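PDB 2RJO: twin-arginine translocation pathway signal protein from Burkholderia phytofirmans, which binds beta-D-galactopyranose in the crystal and is probably a periplasmic sugar-binding protein that serves an uptake system. Local coordinates for residues 249-254 against 286-291; 185-190 against 214-219. One frame throughout, in Å; residues are numbered along the deposited sequence.

Interaction 1 (249-254 against 286-291); sequences VDWDPF and CTATFV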
loop_
_atom_site.group_PDB
_atom_site.type_symbol
_atom_site.label_atom_id
_atom_site.label_comp_id
_atom_site.label_asym_id
_atom_site.label_seq_id
_atom_site.Cartn_x
_atom_site.Cartn_y
_atom_site.Cartn_z
ATOM N N VAL A 249 -4.733 -8.577 3.204
ATOM C CA VAL A 249 -4.873 -7.584 4.256
ATOM C C VAL A 249 -5.398 -6.306 3.615
ATOM O O VAL A 249 -4.823 -5.801 2.652
ATOM C CB VAL A 249 -3.526 -7.323 4.971
ATOM C CG1 VAL A 249 -3.730 -6.347 6.125
ATOM C CG2 VAL A 249 -2.954 -8.644 5.498
ATOM N N ASP A 250 -6.507 -5.797 4.138
ATOM C CA ASP A 250 -7.119 -4.598 3.590
ATOM C C ASP A 250 -6.607 -3.307 4.228
ATOM O O ASP A 250 -6.830 -3.062 5.419
ATOM C CB ASP A 250 -8.636 -4.700 3.732
ATOM C CG ASP A 250 -9.369 -3.724 2.841
ATOM O OD1 ASP A 250 -8.706 -3.033 2.032
ATOM O OD2 ASP A 250 -10.608 -3.654 2.943
ATOM N N TRP A 251 -5.907 -2.504 3.422
ATOM C CA TRP A 251 -5.341 -1.227 3.858
ATOM C C TRP A 251 -6.377 -0.144 3.603
ATOM O O TRP A 251 -6.262 0.972 4.095
ATOM C CB TRP A 251 -4.098 -0.861 3.040
ATOM C CG TRP A 251 -3.061 -1.940 2.835
ATOM C CD1 TRP A 251 -2.520 -2.324 1.639
ATOM C CD2 TRP A 251 -2.356 -2.680 3.845
ATOM N NE1 TRP A 251 -1.521 -3.243 1.839
ATOM C CE2 TRP A 251 -1.396 -3.481 3.183
ATOM C CE3 TRP A 251 -2.433 -2.741 5.242
ATOM C CZ2 TRP A 251 -0.523 -4.334 3.872
ATOM C CZ3 TRP A 251 -1.561 -3.593 5.927
ATOM C CH2 TRP A 251 -0.620 -4.374 5.239
ATOM N N ASP A 252 -7.379 -0.487 2.807
ATOM C CA ASP A 252 -8.432 0.447 2.453
ATOM C C ASP A 252 -7.821 1.620 1.682
ATOM O O ASP A 252 -7.738 2.743 2.178
ATOM C CB ASP A 252 -9.136 0.956 3.704
ATOM C CG ASP A 252 -10.528 1.444 3.414
ATOM O OD1 ASP A 252 -10.816 1.741 2.230
ATOM O OD2 ASP A 252 -11.328 1.542 4.368
ATOM N N PRO A 253 -7.351 1.350 0.456
ATOM C CA PRO A 253 -6.745 2.377 -0.391
ATOM C C PRO A 253 -7.710 3.531 -0.630
ATOM O O PRO A 253 -7.306 4.691 -0.639
ATOM C CB PRO A 253 -6.377 1.610 -1.664
ATOM C CG PRO A 253 -7.283 0.405 -1.636
ATOM C CD PRO A 253 -7.289 0.030 -0.190
ATOM N N PHE A 254 -8.985 3.218 -0.812
ATOM C CA PHE A 254 -9.982 4.264 -1.007
ATOM C C PHE A 254 -9.850 5.276 0.134
ATOM O O PHE A 254 -9.641 6.456 -0.094
ATOM C CB PHE A 254 -11.381 3.660 -0.986
ATOM C CG PHE A 254 -12.476 4.666 -1.162
ATOM C CD1 PHE A 254 -12.959 4.972 -2.431
ATOM C CD2 PHE A 254 -13.032 5.307 -0.059
ATOM C CE1 PHE A 254 -13.986 5.907 -2.603
ATOM C CE2 PHE A 254 -14.059 6.245 -0.217
ATOM C CZ PHE A 254 -14.538 6.544 -1.497
ATOM N N CYS A 286 -1.557 2.538 10.746
ATOM C CA CYS A 286 -3.010 2.509 10.820
ATOM C C CYS A 286 -3.540 1.099 11.016
ATOM O O CYS A 286 -2.815 0.118 10.850
ATOM C CB CYS A 286 -3.611 3.115 9.553
ATOM S SG CYS A 286 -2.913 4.727 9.141
ATOM N N THR A 287 -4.805 1.002 11.390
ATOM C CA THR A 287 -5.424 -0.295 11.604
ATOM C C THR A 287 -5.876 -0.850 10.270
ATOM O O THR A 287 -6.482 -0.135 9.479
ATOM C CB THR A 287 -6.647 -0.183 12.531
ATOM O OG1 THR A 287 -6.220 0.266 13.824
ATOM C CG2 THR A 287 -7.340 -1.534 12.676
ATOM N N ALA A 288 -5.568 -2.117 10.012
ATOM C CA ALA A 288 -5.983 -2.756 8.767
ATOM C C ALA A 288 -6.863 -3.952 9.130
ATOM O O ALA A 288 -6.970 -4.299 10.303
ATOM C CB ALA A 288 -4.767 -3.202 7.982
ATOM N N THR A 289 -7.503 -4.561 8.135
ATOM C CA THR A 289 -8.379 -5.717 8.365
ATOM C C THR A 289 -7.829 -6.980 7.703
ATOM O O THR A 289 -7.721 -7.049 6.478
ATOM C CB THR A 289 -9.797 -5.501 7.773
ATOM O OG1 THR A 289 -10.210 -4.152 7.987
ATOM C CG2 THR A 289 -10.803 -6.437 8.436
ATOM N N PHE A 290 -7.474 -7.976 8.505
ATOM C CA PHE A 290 -6.983 -9.218 7.942
ATOM C C PHE A 290 -8.220 -9.844 7.309
ATOM O O PHE A 290 -9.273 -9.897 7.942
ATOM C CB PHE A 290 -6.461 -10.123 9.043
ATOM C CG PHE A 290 -5.746 -11.334 8.535
ATOM C CD1 PHE A 290 -4.530 -11.212 7.870
ATOM C CD2 PHE A 290 -6.285 -12.599 8.713
ATOM C CE1 PHE A 290 -3.847 -12.343 7.405
ATOM C CE2 PHE A 290 -5.616 -13.729 8.252
ATOM C CZ PHE A 290 -4.403 -13.601 7.594
ATOM N N VAL A 291 -8.107 -10.313 6.071
ATOM C CA VAL A 291 -9.266 -10.892 5.404
ATOM C C VAL A 291 -9.027 -12.314 4.922
ATOM O O VAL A 291 -7.990 -12.628 4.345
ATOM C CB VAL A 291 -9.717 -10.005 4.212
ATOM C CG1 VAL A 291 -8.555 -9.749 3.281
ATOM C CG2 VAL A 291 -10.851 -10.681 3.451
HETATM O O HOH W 1 -9.141 -1.598 6.763
HETATM O O HOH W 2 -7.416 0.822 7.343
#
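Asp250 and Thr289 form an antiparallel hydrogen-bonded pair. Asp250 N gives a nearly straight bond to Thr289 O (2.9 Å, 178°), and Thr289 N returns one of 3.2 Å to Asp250 O, in the carbonyl plane on a lone pair. Val249 and Phe290 follow as the non-hydrogen-bonded pair. Their side chains share one face of the sheet and cross obliquely, with Val249 CG2 3.8 Å from Phe290 CD1. Val249 CG1, anti to the backbone N (chi1 -176°), instead reaches Ala288 CB. That methyl also lies 3.6 Å from Trp251 CE3, so it touches both valine and indole. Asp250 and Thr289 point to the other face. A water bridges Asp250 O and Thr289 OG1, and Arg302 also binds that hydroxyl. Asp250 OD1 accepts from Asp252 N (3.0 Å) from above the carboxylate plane. This Asx turn leads the chain out of the strand, and Asp252 then N-caps the next helix. Trp251, between strand and helix, touches the bound galactose. Helix 118-132 packs on the Val249 and Phe290 face through Tyr121 and Thr125. Helix 296-302 meets Asp250 and Val291 through Val299, while Tyr19 of helix 18-34 touches Trp251.

Interaction 2 (185-190 against 214-219); sequences PIMQAW and EALRAE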
loop_
_atom_site.group_PDB
_atom_site.type_symbol
_atom_site.label_atom_id
_atom_site.label_comp_id
_atom_site.label_asym_id
_atom_site.label_seq_id
_atom_site.Cartn_x
_atom_site.Cartn_y
_atom_site.Cartn_z
ATOM N N PRO A 185 5.527 -14.633 -15.267
ATOM C CA PRO A 185 6.656 -15.440 -15.749
ATOM C C PRO A 185 7.579 -15.982 -14.666
ATOM O O PRO A 185 8.286 -16.963 -14.887
ATOM C CB PRO A 185 7.376 -14.497 -16.715
ATOM C CG PRO A 185 7.072 -13.151 -16.174
ATOM C CD PRO A 185 5.603 -13.265 -15.808
ATOM N N ILE A 186 7.587 -15.352 -13.496
ATOM C CA ILE A 186 8.434 -15.835 -12.410
ATOM C C ILE A 186 7.798 -17.089 -11.788
ATOM O O ILE A 186 8.504 -18.022 -11.400
ATOM C CB ILE A 186 8.624 -14.753 -11.321
ATOM C CG1 ILE A 186 9.475 -13.600 -11.868
ATOM C CG2 ILE A 186 9.297 -15.349 -10.103
ATOM C CD1 ILE A 186 9.711 -12.471 -10.863
HETATM N N MSE A 187 6.468 -17.105 -11.700
HETATM C CA MSE A 187 5.749 -18.247 -11.146
HETATM C C MSE A 187 5.939 -19.442 -12.068
HETATM O O MSE A 187 6.101 -20.573 -11.613
HETATM C CB MSE A 187 4.252 -17.942 -11.033
HETATM C CG MSE A 187 3.704 -17.922 -9.607
HETATM SE SE MSE A 187 3.771 -19.491 -8.722
HETATM C CE MSE A 187 4.570 -19.071 -7.369
ATOM N N GLN A 188 5.908 -19.177 -13.371
ATOM C CA GLN A 188 6.074 -20.224 -14.371
ATOM C C GLN A 188 7.422 -20.901 -14.231
ATOM O O GLN A 188 7.496 -22.127 -14.169
ATOM C CB GLN A 188 5.958 -19.646 -15.782
ATOM C CG GLN A 188 4.594 -19.118 -16.109
ATOM C CD GLN A 188 4.478 -18.717 -17.555
ATOM O OE1 GLN A 188 5.185 -17.811 -18.031
ATOM N NE2 GLN A 188 3.579 -19.387 -18.278
ATOM N N ALA A 189 8.483 -20.098 -14.193
ATOM C CA ALA A 189 9.837 -20.622 -14.066
ATOM C C ALA A 189 10.010 -21.404 -12.766
ATOM O O ALA A 189 10.771 -22.373 -12.724
ATOM C CB ALA A 189 10.852 -19.489 -14.131
ATOM N N TRP A 190 9.322 -20.983 -11.706
ATOM C CA TRP A 190 9.409 -21.686 -10.424
ATOM C C TRP A 190 8.751 -23.059 -10.488
ATOM O O TRP A 190 9.211 -24.004 -9.850
ATOM C CB TRP A 190 8.721 -20.908 -9.305
ATOM C CG TRP A 190 9.550 -19.844 -8.651
ATOM C CD1 TRP A 190 10.911 -19.787 -8.572
ATOM C CD2 TRP A 190 9.057 -18.721 -7.916
ATOM N NE1 TRP A 190 11.295 -18.697 -7.832
ATOM C CE2 TRP A 190 10.176 -18.025 -7.414
ATOM C CE3 TRP A 190 7.772 -18.236 -7.628
ATOM C CZ2 TRP A 190 10.049 -16.865 -6.637
ATOM C CZ3 TRP A 190 7.649 -17.080 -6.852
ATOM C CH2 TRP A 190 8.779 -16.414 -6.370
ATOM N N GLU A 214 -2.553 -16.595 -11.870
ATOM C CA GLU A 214 -2.802 -16.703 -13.304
ATOM C C GLU A 214 -1.891 -17.761 -13.905
ATOM O O GLU A 214 -2.254 -18.435 -14.869
ATOM C CB GLU A 214 -2.561 -15.372 -14.000
ATOM C CG GLU A 214 -3.635 -14.336 -13.721
ATOM C CD GLU A 214 -3.267 -12.967 -14.262
ATOM O OE1 GLU A 214 -2.196 -12.449 -13.875
ATOM O OE2 GLU A 214 -4.048 -12.412 -15.073
ATOM N N ALA A 215 -0.702 -17.895 -13.333
ATOM C CA ALA A 215 0.259 -18.881 -13.781
ATOM C C ALA A 215 -0.232 -20.254 -13.313
ATOM O O ALA A 215 -0.187 -21.225 -14.065
ATOM C CB ALA A 215 1.631 -18.574 -13.198
ATOM N N LEU A 216 -0.692 -20.338 -12.070
ATOM C CA LEU A 216 -1.211 -21.604 -11.553
ATOM C C LEU A 216 -2.405 -22.060 -12.397
ATOM O O LEU A 216 -2.495 -23.225 -12.777
ATOM C CB LEU A 216 -1.666 -21.458 -10.101
ATOM C CG LEU A 216 -0.591 -21.141 -9.069
ATOM C CD1 LEU A 216 -1.265 -20.905 -7.719
ATOM C CD2 LEU A 216 0.419 -22.271 -8.992
ATOM N N ARG A 217 -3.314 -21.134 -12.683
ATOM C CA ARG A 217 -4.489 -21.440 -13.486
ATOM C C ARG A 217 -4.074 -22.008 -14.847
ATOM O O ARG A 217 -4.715 -22.914 -15.373
ATOM C CB ARG A 217 -5.331 -20.176 -13.673
ATOM C CG ARG A 217 -6.527 -20.352 -14.602
ATOM C CD ARG A 217 -7.402 -19.090 -14.654
ATOM N NE ARG A 217 -8.043 -18.812 -13.369
ATOM C CZ ARG A 217 -7.559 -17.991 -12.439
ATOM N NH1 ARG A 217 -6.419 -17.339 -12.640
ATOM N NH2 ARG A 217 -8.210 -17.832 -11.289
ATOM N N ALA A 218 -2.989 -21.479 -15.407
ATOM C CA ALA A 218 -2.495 -21.945 -16.702
ATOM C C ALA A 218 -1.961 -23.379 -16.624
ATOM O O ALA A 218 -1.862 -24.065 -17.635
ATOM C CB ALA A 218 -1.402 -21.016 -17.209
ATOM N N GLU A 219 -1.615 -23.824 -15.421
ATOM C CA GLU A 219 -1.095 -25.170 -15.233
ATOM C C GLU A 219 -2.083 -26.061 -14.487
ATOM O O GLU A 219 -1.727 -27.145 -14.018
ATOM C CB GLU A 219 0.249 -25.096 -14.499
ATOM C CG GLU A 219 1.342 -24.477 -15.391
ATOM C CD GLU A 219 2.314 -23.588 -14.633
ATOM O OE1 GLU A 219 1.847 -22.652 -13.950
ATOM O OE2 GLU A 219 3.545 -23.809 -14.729
#
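Ala215 packs against Met187 and Gln188 where helices 180-194 and 206-218 cross. The local axes come within 8.9 Å, at a crossing angle of -47°. The contact is mainly apolar. Met187, a selenomethionine, and Ala215 both direct their CB atoms into the interface. The two CB atoms are 3.5 Å apart, tighter than usual for carbons. The selenomethionine chain bends at chi2 (-64°), which turns SE to within a looser 4.4 Å of Leu216 CD2. Gln188 adds the aliphatic part of its side chain. Its CG lies 4.2 Å from Ala215 CB, on another side of that methyl from Met187. The polar side is thin. Past the end of helix 206-218, Glu219 OE2 is 4.3 Å from Gln188 O, with no hydrogen bond across the two segments. Met191, just past Trp190 in helix 180-194, touches Ala215, Leu216 and Glu219. Beneath the helices, Met187 rests on Val140 and Val201 of the parallel sheet, and Trp190 on Val140. Two neighbouring helices on one face of a parallel sheet, joined through strand 198-203, are characteristic of the alpha/beta layered lobes of periplasmic binding proteins.

Overall arrangement
From the N terminus, the chain first builds most of the mixed sheet, then crosses to the four-stranded parallel sheet. There interaction 2 closes first. Its loop, from 190 to 214, carries the chain from helix 180-194 through strand 198-203 into helix 206-218. Interaction 1 opens later, at strand 248-250, and closes after helix 253-268 when strand 283-291 returns antiparallel. The two loops are therefore in series and neither nest nor cross. Their centres are 27 Å apart and their nearest atoms about 16 Å, without touching. Interaction 2 joins helices within one lobe. Interaction 1 joins strands of the mixed sheet beside the galactose pocket.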